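Local coordinates for protein oxalate biosynthetic component 1 (Burkholderia thailandensis, PDB 5IKY) that is a bifunctional enzyme, an alpha/beta-type serine hydrolase that also has lyase activity and makes oxalate in a quorum sensing-dependent way, at residues L614-D619 with D677-L682; E618-L623 with N738-A743; A725-T730 with T846-S851. One frame throughout, in Å; residues are numbered along the deposited sequence.

Contact 1 of 3, residues L614-D619 with D677-L682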
ATOM      1  N   LEU A 614      18.175  27.046  -0.565  1.00 89.70           N
ATOM      2  CA  LEU A 614      18.637  28.287  -1.181  1.00 93.11           C
ATOM      3  C   LEU A 614      19.947  28.789  -0.577  1.00 88.50           C
ATOM      4  O   LEU A 614      20.600  29.664  -1.144  1.00 91.47           O
ATOM      5  CB  LEU A 614      17.564  29.371  -1.058  1.00 99.81           C
ATOM      6  CG  LEU A 614      16.358  29.241  -1.989  1.00 97.21           C
ATOM      7  CD1 LEU A 614      15.299  30.274  -1.644  1.00 92.90           C
ATOM      8  CD2 LEU A 614      16.788  29.378  -3.441  1.00 86.70           C
ATOM      9  N   ASP A 615      20.327  28.234   0.571  1.00 84.45           N
ATOM     10  CA  ASP A 615      21.577  28.607   1.228  1.00 81.97           C
ATOM     11  C   ASP A 615      22.789  28.246   0.372  1.00 79.75           C
ATOM     12  O   ASP A 615      23.861  28.833   0.519  1.00 90.99           O
ATOM     13  CB  ASP A 615      21.685  27.931   2.599  1.00 83.22           C
ATOM     14  CG  ASP A 615      20.658  28.450   3.590  1.00105.64           C
ATOM     15  OD1 ASP A 615      19.696  29.120   3.159  1.00122.23           O
ATOM     16  OD2 ASP A 615      20.812  28.182   4.802  1.00 95.57           O
ATOM     17  N   ARG A 616      22.611  27.278  -0.524  1.00 91.33           N
ATOM     18  CA  ARG A 616      23.682  26.838  -1.410  1.00101.21           C
ATOM     19  C   ARG A 616      23.716  27.651  -2.702  1.00 95.27           C
ATOM     20  O   ARG A 616      24.674  27.567  -3.471  1.00106.51           O
ATOM     21  CB  ARG A 616      23.528  25.349  -1.735  1.00 88.94           C
ATOM     22  CG  ARG A 616      23.741  24.425  -0.546  1.00 98.42           C
ATOM     23  CD  ARG A 616      23.371  22.989  -0.886  1.00 93.87           C
ATOM     24  NE  ARG A 616      24.142  22.471  -2.013  1.00 85.25           N
ATOM     25  CZ  ARG A 616      23.623  21.749  -3.000  1.00 79.82           C
ATOM     26  NH1 ARG A 616      22.329  21.461  -3.003  1.00 75.12           N
ATOM     27  NH2 ARG A 616      24.397  21.316  -3.987  1.00 96.79           N
ATOM     28  N   TYR A 617      22.668  28.435  -2.935  1.00 79.97           N
ATOM     29  CA  TYR A 617      22.564  29.234  -4.154  1.00 88.14           C
ATOM     30  C   TYR A 617      23.173  30.622  -3.973  1.00 89.54           C
ATOM     31  O   TYR A 617      22.906  31.306  -2.985  1.00 99.77           O
ATOM     32  CB  TYR A 617      21.103  29.348  -4.596  1.00 72.39           C
ATOM     33  CG  TYR A 617      20.526  28.049  -5.121  1.00 82.88           C
ATOM     34  CD1 TYR A 617      20.158  27.027  -4.254  1.00 89.02           C
ATOM     35  CD2 TYR A 617      20.351  27.845  -6.483  1.00 77.96           C
ATOM     36  CE1 TYR A 617      19.634  25.837  -4.729  1.00 74.91           C
ATOM     37  CE2 TYR A 617      19.825  26.659  -6.967  1.00 83.05           C
ATOM     38  CZ  TYR A 617      19.469  25.658  -6.086  1.00 85.84           C
ATOM     39  OH  TYR A 617      18.946  24.476  -6.563  1.00 92.49           O
ATOM     40  N   GLU A 618      23.994  31.026  -4.937  1.00 84.85           N
ATOM     41  CA  GLU A 618      24.695  32.304  -4.877  1.00 90.67           C
ATOM     42  C   GLU A 618      23.731  33.483  -4.979  1.00101.04           C
ATOM     43  O   GLU A 618      23.767  34.403  -4.161  1.00100.37           O
ATOM     44  CB  GLU A 618      25.738  32.385  -5.994  1.00 91.34           C
ATOM     45  CG  GLU A 618      26.610  33.629  -5.950  1.00108.73           C
ATOM     46  CD  GLU A 618      27.910  33.404  -5.201  1.00129.08           C
ATOM     47  OE1 GLU A 618      28.967  33.309  -5.860  1.00138.01           O
ATOM     48  OE2 GLU A 618      27.876  33.320  -3.955  1.00133.75           O
ATOM     49  N   ASP A 619      22.872  33.449  -5.992  1.00 99.07           N
ATOM     50  CA  ASP A 619      21.920  34.528  -6.231  1.00103.46           C
ATOM     51  C   ASP A 619      20.550  34.198  -5.645  1.00116.73           C
ATOM     52  O   ASP A 619      19.547  34.191  -6.359  1.00123.55           O
ATOM     53  CB  ASP A 619      21.795  34.805  -7.731  1.00 99.86           C
ATOM     54  CG  ASP A 619      23.137  35.070  -8.390  1.00107.53           C
ATOM     55  OD1 ASP A 619      24.081  35.486  -7.683  1.00109.64           O
ATOM     56  OD2 ASP A 619      23.249  34.860  -9.617  1.00104.68           O
ATOM     57  N   ASP A 677      31.893  24.953  -5.495  1.00 85.31           N
ATOM     58  CA  ASP A 677      32.395  24.769  -4.135  1.00 95.43           C
ATOM     59  C   ASP A 677      31.253  24.764  -3.118  1.00 90.13           C
ATOM     60  O   ASP A 677      31.483  24.729  -1.909  1.00 84.66           O
ATOM     61  CB  ASP A 677      33.427  25.845  -3.780  1.00 84.52           C
ATOM     62  CG  ASP A 677      32.792  27.117  -3.254  1.00118.34           C
ATOM     63  OD1 ASP A 677      31.843  27.625  -3.891  1.00141.44           O
ATOM     64  OD2 ASP A 677      33.242  27.607  -2.195  1.00118.29           O
ATOM     65  N   GLN A 678      30.020  24.796  -3.617  1.00 80.22           N
ATOM     66  CA  GLN A 678      28.847  24.599  -2.774  1.00 77.98           C
ATOM     67  C   GLN A 678      28.287  23.194  -2.978  1.00 86.57           C
ATOM     68  O   GLN A 678      27.243  22.846  -2.424  1.00 88.39           O
ATOM     69  CB  GLN A 678      27.775  25.651  -3.068  1.00 68.35           C
ATOM     70  CG  GLN A 678      27.958  26.954  -2.302  1.00 75.17           C
ATOM     71  CD  GLN A 678      27.864  26.767  -0.797  1.00 74.21           C
ATOM     72  OE1 GLN A 678      26.836  26.336  -0.277  1.00 84.62           O
ATOM     73  NE2 GLN A 678      28.940  27.095  -0.092  1.00 82.40           N
ATOM     74  N   PHE A 679      28.985  22.395  -3.781  1.00 83.15           N
ATOM     75  CA  PHE A 679      28.611  21.000  -3.985  1.00 86.48           C
ATOM     76  C   PHE A 679      28.815  20.202  -2.707  1.00 84.24           C
ATOM     77  O   PHE A 679      29.815  20.372  -2.010  1.00 80.64           O
ATOM     78  CB  PHE A 679      29.421  20.363  -5.119  1.00 76.96           C
ATOM     79  CG  PHE A 679      28.946  20.732  -6.496  1.00 88.22           C
ATOM     80  CD1 PHE A 679      27.751  21.411  -6.681  1.00 98.35           C
ATOM     81  CD2 PHE A 679      29.691  20.384  -7.612  1.00 94.59           C
ATOM     82  CE1 PHE A 679      27.317  21.745  -7.952  1.00 94.86           C
ATOM     83  CE2 PHE A 679      29.261  20.713  -8.884  1.00 91.36           C
ATOM     84  CZ  PHE A 679      28.073  21.395  -9.054  1.00 90.72           C
ATOM     85  N   LYS A 680      27.860  19.331  -2.403  1.00 81.27           N
ATOM     86  CA  LYS A 680      27.963  18.462  -1.241  1.00 70.92           C
ATOM     87  C   LYS A 680      29.007  17.377  -1.481  1.00 66.74           C
ATOM     88  O   LYS A 680      28.993  16.717  -2.521  1.00 64.32           O
ATOM     89  CB  LYS A 680      26.607  17.830  -0.926  1.00 70.28           C
ATOM     90  CG  LYS A 680      25.511  18.835  -0.624  1.00 72.84           C
ATOM     91  CD  LYS A 680      24.147  18.169  -0.574  1.00 60.20           C
ATOM     92  CE  LYS A 680      23.054  19.180  -0.273  1.00 60.17           C
ATOM     93  NZ  LYS A 680      21.701  18.559  -0.305  1.00 71.86           N
ATOM     94  N   PRO A 681      29.924  17.194  -0.520  1.00 60.25           N
ATOM     95  CA  PRO A 681      30.893  16.093  -0.576  1.00 72.55           C
ATOM     96  C   PRO A 681      30.200  14.734  -0.490  1.00 72.29           C
ATOM     97  O   PRO A 681      29.031  14.670  -0.110  1.00 70.27           O
ATOM     98  CB  PRO A 681      31.783  16.341   0.645  1.00 64.65           C
ATOM     99  CG  PRO A 681      30.941  17.151   1.572  1.00 65.49           C
ATOM    100  CD  PRO A 681      30.099  18.022   0.686  1.00 73.53           C
ATOM    101  N   LEU A 682      30.916  13.668  -0.838  1.00 73.31           N
ATOM    102  CA  LEU A 682      30.338  12.323  -0.879  1.00 70.80           C
ATOM    103  C   LEU A 682      29.700  11.859   0.447  1.00 73.59           C
ATOM    104  O   LEU A 682      28.562  11.388   0.437  1.00 56.65           O
ATOM    105  CB  LEU A 682      31.401  11.312  -1.330  1.00 55.69           C
ATOM    106  CG  LEU A 682      31.020   9.830  -1.338  1.00 64.26           C
ATOM    107  CD1 LEU A 682      29.857   9.575  -2.283  1.00 52.06           C
ATOM    108  CD2 LEU A 682      32.221   8.975  -1.715  1.00 68.57           C
TER
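R616 lies against Q678, F679 and K680 where two loops of the cap domain meet, one leading into helix 629-641 and the other running from it toward helix 682-690. Each loop carries the last residues of a 3-10 turn, 614-616 and 677-678. The polar link is one hydrogen bond: R616 NE donates to the backbone O of Q678 over 3.2 Å with an almost straight N-H...O angle of 169°. The oxygen sits in the guanidinium plane, at its edge. The arginine chain is bent at chi3 (58°), which sets NE facing this carbonyl.

Packing surrounds the bond. K680 crosses R616 at about a right angle and lays CE over one guanidinium face toward the rim, 3.6 Å from R616 NH1. The Q678 side chain lies beside the arginine backbone and the root of its side chain, with Q678 OE1 3.4 Å from R616 CA and Q678 CG 3.5 Å from R616 O. F679 adds a looser touch through CD1.

Charge is the third element. R616 NH1 and K680 NZ are 4.0 Å apart, a repulsion probably offset by nearby acids: E613 and E639 form salt bridges with the guanidinium, and E688 with the lysine. E639 also accepts from K680 N, so this helix 629-641 residue binds both loops. As for the Q678 amide, its NE2 donates to L733 O near the end of helix 715-734, while its OE1 rests 3.6 Å from R616 CG.

Contact 2 of 3, residues E618-L623 with N738-A743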
ATOM      1  N   GLU A 618      23.994  31.026  -4.937  1.00 84.85           N
ATOM      2  CA  GLU A 618      24.695  32.304  -4.877  1.00 90.67           C
ATOM      3  C   GLU A 618      23.731  33.483  -4.979  1.00101.04           C
ATOM      4  O   GLU A 618      23.767  34.403  -4.161  1.00100.37           O
ATOM      5  CB  GLU A 618      25.738  32.385  -5.994  1.00 91.34           C
ATOM      6  CG  GLU A 618      26.610  33.629  -5.950  1.00108.73           C
ATOM      7  CD  GLU A 618      27.910  33.404  -5.201  1.00129.08           C
ATOM      8  OE1 GLU A 618      28.967  33.309  -5.860  1.00138.01           O
ATOM      9  OE2 GLU A 618      27.876  33.320  -3.955  1.00133.75           O
ATOM     10  N   ASP A 619      22.872  33.449  -5.992  1.00 99.07           N
ATOM     11  CA  ASP A 619      21.920  34.528  -6.231  1.00103.46           C
ATOM     12  C   ASP A 619      20.550  34.198  -5.645  1.00116.73           C
ATOM     13  O   ASP A 619      19.547  34.191  -6.359  1.00123.55           O
ATOM     14  CB  ASP A 619      21.795  34.805  -7.731  1.00 99.86           C
ATOM     15  CG  ASP A 619      23.137  35.070  -8.390  1.00107.53           C
ATOM     16  OD1 ASP A 619      24.081  35.486  -7.683  1.00109.64           O
ATOM     17  OD2 ASP A 619      23.249  34.860  -9.617  1.00104.68           O
ATOM     18  N   HIS A 620      20.513  33.928  -4.344  1.00114.07           N
ATOM     19  CA  HIS A 620      19.271  33.534  -3.686  1.00106.47           C
ATOM     20  C   HIS A 620      18.325  34.714  -3.479  1.00111.58           C
ATOM     21  O   HIS A 620      17.105  34.548  -3.495  1.00113.91           O
ATOM     22  CB  HIS A 620      19.568  32.863  -2.343  1.00 98.51           C
ATOM     23  CG  HIS A 620      20.440  33.676  -1.436  1.00 96.21           C
ATOM     24  ND1 HIS A 620      19.933  34.481  -0.438  1.00 91.90           N
ATOM     25  CD2 HIS A 620      21.788  33.798  -1.367  1.00 83.25           C
ATOM     26  CE1 HIS A 620      20.929  35.069   0.200  1.00 93.72           C
ATOM     27  NE2 HIS A 620      22.064  34.670  -0.343  1.00 86.62           N
ATOM     28  N   GLU A 621      18.888  35.903  -3.290  1.00 98.98           N
ATOM     29  CA  GLU A 621      18.086  37.098  -3.050  1.00101.58           C
ATOM     30  C   GLU A 621      17.238  37.465  -4.266  1.00112.91           C
ATOM     31  O   GLU A 621      16.195  38.104  -4.134  1.00117.73           O
ATOM     32  CB  GLU A 621      18.985  38.276  -2.667  1.00 82.88           C
ATOM     33  N   TYR A 622      17.687  37.051  -5.446  1.00113.82           N
ATOM     34  CA  TYR A 622      16.980  37.360  -6.683  1.00103.91           C
ATOM     35  C   TYR A 622      16.275  36.131  -7.253  1.00 99.68           C
ATOM     36  O   TYR A 622      16.020  36.056  -8.456  1.00 96.05           O
ATOM     37  CB  TYR A 622      17.949  37.936  -7.719  1.00 98.44           C
ATOM     38  N   LEU A 623      15.960  35.172  -6.386  1.00109.68           N
ATOM     39  CA  LEU A 623      15.290  33.944  -6.806  1.00103.91           C
ATOM     40  C   LEU A 623      13.848  33.889  -6.295  1.00123.32           C
ATOM     41  O   LEU A 623      13.562  34.315  -5.176  1.00131.55           O
ATOM     42  CB  LEU A 623      16.072  32.721  -6.323  1.00 90.09           C
ATOM     43  N   ASN A 738      27.279  32.807   0.529  1.00 91.49           N
ATOM     44  CA  ASN A 738      26.666  34.096   0.817  1.00121.87           C
ATOM     45  C   ASN A 738      25.231  33.902   1.291  1.00120.01           C
ATOM     46  O   ASN A 738      24.316  34.601   0.856  1.00138.28           O
ATOM     47  CB  ASN A 738      26.712  35.009  -0.411  1.00133.33           C
ATOM     48  CG  ASN A 738      26.078  34.379  -1.634  1.00133.52           C
ATOM     49  OD1 ASN A 738      25.984  33.156  -1.739  1.00129.61           O
ATOM     50  ND2 ASN A 738      25.639  35.214  -2.570  1.00125.14           N
ATOM     51  N   ALA A 739      25.046  32.934   2.182  1.00101.83           N
ATOM     52  CA  ALA A 739      23.746  32.680   2.782  1.00 91.04           C
ATOM     53  C   ALA A 739      23.442  33.739   3.832  1.00100.77           C
ATOM     54  O   ALA A 739      24.355  34.273   4.464  1.00 98.10           O
ATOM     55  CB  ALA A 739      23.702  31.291   3.394  1.00 75.24           C
ATOM     56  N   SER A 740      22.159  34.037   4.012  1.00103.74           N
ATOM     57  CA  SER A 740      21.727  35.071   4.946  1.00 98.05           C
ATOM     58  C   SER A 740      22.200  34.793   6.371  1.00 96.09           C
ATOM     59  O   SER A 740      21.916  33.735   6.934  1.00100.72           O
ATOM     60  CB  SER A 740      20.203  35.203   4.922  1.00 96.09           C
ATOM     61  OG  SER A 740      19.718  35.247   3.591  1.00109.41           O
ATOM     62  N   ARG A 741      22.937  35.743   6.939  1.00 87.55           N
ATOM     63  CA  ARG A 741      23.370  35.651   8.326  1.00 97.04           C
ATOM     64  C   ARG A 741      22.150  35.631   9.239  1.00 99.67           C
ATOM     65  O   ARG A 741      21.177  36.345   8.999  1.00107.80           O
ATOM     66  CB  ARG A 741      24.293  36.818   8.689  1.00 79.85           C
ATOM     67  N   LYS A 742      22.198  34.804  10.278  1.00100.36           N
ATOM     68  CA  LYS A 742      21.066  34.670  11.186  1.00 94.00           C
ATOM     69  C   LYS A 742      21.311  35.422  12.489  1.00 96.13           C
ATOM     70  O   LYS A 742      22.449  35.754  12.821  1.00 91.18           O
ATOM     71  CB  LYS A 742      20.777  33.195  11.464  1.00 95.85           C
ATOM     72  CG  LYS A 742      20.631  32.354  10.203  1.00 98.61           C
ATOM     73  CD  LYS A 742      19.858  31.072  10.471  1.00 89.55           C
ATOM     74  CE  LYS A 742      19.569  30.322   9.182  1.00 80.17           C
ATOM     75  NZ  LYS A 742      19.156  28.911   9.428  1.00 78.65           N
ATOM     76  N   ALA A 743      20.235  35.693  13.219  1.00100.02           N
ATOM     77  CA  ALA A 743      20.317  36.494  14.433  1.00102.70           C
ATOM     78  C   ALA A 743      20.129  35.637  15.680  1.00103.18           C
ATOM     79  O   ALA A 743      19.444  34.616  15.645  1.00105.25           O
ATOM     80  CB  ALA A 743      19.287  37.611  14.394  1.00102.47           C
TER
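N738 and H620 meet through a short hydrogen bond, H620 NE2 donating to the backbone O of N738 over 2.6 Å. The carbonyl oxygen lies near the ring edge, tilted 21° from the imidazole plane, and the N-H...O angle of 146° makes the bond noticeably bent. A second bond runs the other way: N738 ND2 donates to the backbone O of E618, also over 2.6 Å. N738 thus engages the 618-623 loop twice, accepting a hydrogen bond at its main-chain O and donating one from its side-chain amide.

Round these bonds the contacts are looser. S740 OG approaches H620 CE1 at 3.6 Å, obliquely to the ring, and A739 CA is loosely near H620 NE2. The E618 carboxylate stands almost perpendicular to the N738 amide, with E618 OE2 only 2.9 Å from N738 OD1. Both are acceptors as modelled, so this approach on an exposed side chain is doubtful.

Further out, backbone and neighbours set the positions. CB of H620 already points toward the other loop, and chi1 (53°) sets CG in the crowded position between the backbone N and the carbonyl carbon. H620 also opens a type I beta turn closed by L623 N donating to H620 O at 3.2 Å. On the other side, R734 NH2 donates to S740 O, and the methyl of A739 packs on R734, tying this loop to the end of helix 715-734. The whole is a surface junction between two irregular loops, one of them opening a type I beta turn at H620, that joins the cap domain to the chain entering the alpha/beta-hydrolase part through strand 747-752.

Contact 3 of 3, residues A725-T730 with T846-S851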
ATOM      1  N   ALA A 725      26.031  14.396  12.289  1.00 52.62           N
ATOM      2  CA  ALA A 725      27.087  14.491  11.290  1.00 65.70           C
ATOM      3  C   ALA A 725      26.624  15.327  10.103  1.00 67.52           C
ATOM      4  O   ALA A 725      27.409  16.063   9.503  1.00 79.64           O
ATOM      5  CB  ALA A 725      27.511  13.104  10.830  1.00 54.52           C
ATOM      6  N   LEU A 726      25.341  15.211   9.775  1.00 62.90           N
ATOM      7  CA  LEU A 726      24.759  15.944   8.658  1.00 60.86           C
ATOM      8  C   LEU A 726      24.735  17.438   8.962  1.00 65.10           C
ATOM      9  O   LEU A 726      24.933  18.262   8.072  1.00 69.82           O
ATOM     10  CB  LEU A 726      23.348  15.432   8.357  1.00 58.58           C
ATOM     11  CG  LEU A 726      22.827  15.550   6.922  1.00 66.49           C
ATOM     12  CD1 LEU A 726      21.724  14.532   6.681  1.00 59.81           C
ATOM     13  CD2 LEU A 726      22.320  16.952   6.628  1.00 71.99           C
ATOM     14  N   ARG A 727      24.494  17.779  10.224  1.00 68.22           N
ATOM     15  CA  ARG A 727      24.498  19.172  10.655  1.00 68.49           C
ATOM     16  C   ARG A 727      25.886  19.780  10.504  1.00 79.39           C
ATOM     17  O   ARG A 727      26.041  20.874   9.963  1.00 85.56           O
ATOM     18  CB  ARG A 727      24.031  19.293  12.107  1.00 73.28           C
ATOM     19  CG  ARG A 727      24.091  20.710  12.663  1.00 62.23           C
ATOM     20  CD  ARG A 727      24.252  20.704  14.176  1.00 68.37           C
ATOM     21  NE  ARG A 727      25.272  19.748  14.599  1.00 85.11           N
ATOM     22  CZ  ARG A 727      26.582  19.946  14.484  1.00 97.54           C
ATOM     23  NH1 ARG A 727      27.434  19.015  14.894  1.00100.41           N
ATOM     24  NH2 ARG A 727      27.045  21.071  13.958  1.00106.84           N
ATOM     25  N   GLU A 728      26.890  19.056  10.990  1.00 77.06           N
ATOM     26  CA  GLU A 728      28.278  19.502  10.937  1.00 66.22           C
ATOM     27  C   GLU A 728      28.742  19.775   9.510  1.00 69.38           C
ATOM     28  O   GLU A 728      29.348  20.811   9.232  1.00 74.79           O
ATOM     29  CB  GLU A 728      29.188  18.460  11.585  1.00 70.21           C
ATOM     30  CG  GLU A 728      30.673  18.699  11.362  1.00 71.07           C
ATOM     31  CD  GLU A 728      31.326  19.425  12.517  1.00102.90           C
ATOM     32  OE1 GLU A 728      30.593  19.926  13.396  1.00113.94           O
ATOM     33  OE2 GLU A 728      32.572  19.491  12.549  1.00122.48           O
ATOM     34  N   LEU A 729      28.455  18.842   8.608  1.00 66.95           N
ATOM     35  CA  LEU A 729      28.901  18.951   7.224  1.00 67.41           C
ATOM     36  C   LEU A 729      28.165  20.052   6.463  1.00 67.83           C
ATOM     37  O   LEU A 729      28.736  20.694   5.583  1.00 79.49           O
ATOM     38  CB  LEU A 729      28.727  17.613   6.502  1.00 65.15           C
ATOM     39  CG  LEU A 729      29.651  16.476   6.942  1.00 64.72           C
ATOM     40  CD1 LEU A 729      29.326  15.203   6.184  1.00 61.01           C
ATOM     41  CD2 LEU A 729      31.108  16.860   6.742  1.00 55.52           C
ATOM     42  N   THR A 730      26.898  20.265   6.801  1.00 61.92           N
ATOM     43  CA  THR A 730      26.092  21.272   6.122  1.00 62.88           C
ATOM     44  C   THR A 730      26.488  22.679   6.560  1.00 73.28           C
ATOM     45  O   THR A 730      26.568  23.594   5.739  1.00 81.97           O
ATOM     46  CB  THR A 730      24.589  21.056   6.377  1.00 61.49           C
ATOM     47  OG1 THR A 730      24.205  19.760   5.899  1.00 58.38           O
ATOM     48  CG2 THR A 730      23.766  22.112   5.659  1.00 58.11           C
ATOM     49  N   THR A 846      25.438  28.562  13.645  1.00 82.49           N
ATOM     50  CA  THR A 846      24.163  28.834  12.992  1.00 81.36           C
ATOM     51  C   THR A 846      23.181  27.680  13.207  1.00 84.01           C
ATOM     52  O   THR A 846      23.568  26.511  13.183  1.00 82.24           O
ATOM     53  CB  THR A 846      24.353  29.077  11.477  1.00 76.04           C
ATOM     54  OG1 THR A 846      25.310  30.124  11.276  1.00 90.90           O
ATOM     55  CG2 THR A 846      23.040  29.468  10.818  1.00 68.81           C
ATOM     56  N   VAL A 847      21.914  28.016  13.431  1.00 78.82           N
ATOM     57  CA  VAL A 847      20.875  27.009  13.609  1.00 88.30           C
ATOM     58  C   VAL A 847      20.207  26.675  12.279  1.00 86.51           C
ATOM     59  O   VAL A 847      19.537  27.519  11.682  1.00 94.75           O
ATOM     60  CB  VAL A 847      19.799  27.472  14.610  1.00 83.18           C
ATOM     61  CG1 VAL A 847      18.671  26.456  14.685  1.00 68.51           C
ATOM     62  CG2 VAL A 847      20.411  27.701  15.982  1.00 88.84           C
ATOM     63  N   ILE A 848      20.402  25.445  11.817  1.00 77.29           N
ATOM     64  CA  ILE A 848      19.790  24.987  10.574  1.00 81.38           C
ATOM     65  C   ILE A 848      18.817  23.841  10.826  1.00 78.21           C
ATOM     66  O   ILE A 848      18.607  23.433  11.970  1.00 83.16           O
ATOM     67  CB  ILE A 848      20.848  24.534   9.550  1.00 75.33           C
ATOM     68  CG1 ILE A 848      21.773  23.483  10.166  1.00 67.89           C
ATOM     69  CG2 ILE A 848      21.650  25.728   9.054  1.00 86.28           C
ATOM     70  CD1 ILE A 848      22.810  22.947   9.204  1.00 61.12           C
ATOM     71  N   GLU A 849      18.228  23.328   9.751  1.00 77.03           N
ATOM     72  CA  GLU A 849      17.211  22.287   9.848  1.00 80.61           C
ATOM     73  C   GLU A 849      17.737  21.031  10.543  1.00 80.96           C
ATOM     74  O   GLU A 849      17.059  20.458  11.397  1.00 73.94           O
ATOM     75  CB  GLU A 849      16.682  21.937   8.455  1.00 78.84           C
ATOM     76  CG  GLU A 849      16.075  20.546   8.358  1.00 95.81           C
ATOM     77  CD  GLU A 849      15.964  20.044   6.929  1.00116.33           C
ATOM     78  OE1 GLU A 849      16.959  19.490   6.410  1.00118.41           O
ATOM     79  OE2 GLU A 849      14.881  20.195   6.328  1.00130.53           O
ATOM     80  N   ALA A 850      18.952  20.621  10.191  1.00 64.82           N
ATOM     81  CA  ALA A 850      19.556  19.428  10.775  1.00 71.09           C
ATOM     82  C   ALA A 850      19.769  19.582  12.279  1.00 78.15           C
ATOM     83  O   ALA A 850      19.749  18.598  13.017  1.00 71.47           O
ATOM     84  CB  ALA A 850      20.875  19.110  10.082  1.00 56.64           C
ATOM     85  N   SER A 851      19.977  20.818  12.725  1.00 73.84           N
ATOM     86  CA  SER A 851      20.136  21.101  14.147  1.00 73.50           C
ATOM     87  C   SER A 851      18.859  20.749  14.904  1.00 77.25           C
ATOM     88  O   SER A 851      18.905  20.149  15.977  1.00 76.65           O
ATOM     89  CB  SER A 851      20.491  22.574  14.374  1.00 67.52           C
ATOM     90  OG  SER A 851      21.568  22.983  13.549  1.00 74.31           O
TER
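R727 and A850 bring two helices together at close range, their CA atoms 5.0 Å apart. The A850 methyl does the touching: its CB rests 3.7 Å from R727 CA and 3.8 Å from R727 CB, so it presses on the helix backbone itself. L726 CD2 flanks the same methyl more loosely.

The R727 side chain continues past A850 to S851. Its chi1 of 176°, anti to the backbone N, puts R727 CG against S851 OG at 3.5 Å, and CD follows beside it. This is van der Waals contact; the guanidinium itself makes long ion pairs with E728 and, weakly, E845.

I848 reaches T730 and the R727 carbonyl. Its CD1 lies 3.8 Å from T730 CG2 and 3.9 Å from R727 O, the I848 and T730 side chains crossing obliquely. T730 OG1 is turned to its own helix, donating to L726 O over 2.7 Å. That oxygen also takes the backbone N of T730, the two donors arriving from opposite faces of its plane.

S851 also accepts from I848 N over 3.2 Å. Here the N3 side chain of helix 849-860 bonds to the N-cap N, as in a capping box, but isoleucine cannot supply the reciprocal side-chain bond, so the box is incomplete. This helix start from the alpha/beta-hydrolase part packs on helix 715-734, beside cap-domain helices 554-560 and 682-690.

How the contacts relate
Contact 1 comes first along the chain: 614-619 returns to 677-682 and closes a loop that contains helix 629-641. Contact 2 starts from the same stretch, sharing E618 and D619, but reaches on to 738-743, so its loop also takes in helices 682-690 and 715-734. Contact 3 opens at 725-730, inside that span, and ends beyond it at 846-851, crossing contact 2 while following contact 1 in series. Contacts 2 and 3 meet directly, K742 NZ probably donating to V847 O. Contact 1 ties cap loops to each other; contacts 2 and 3 fasten the cap domain to the alpha/beta-hydrolase part.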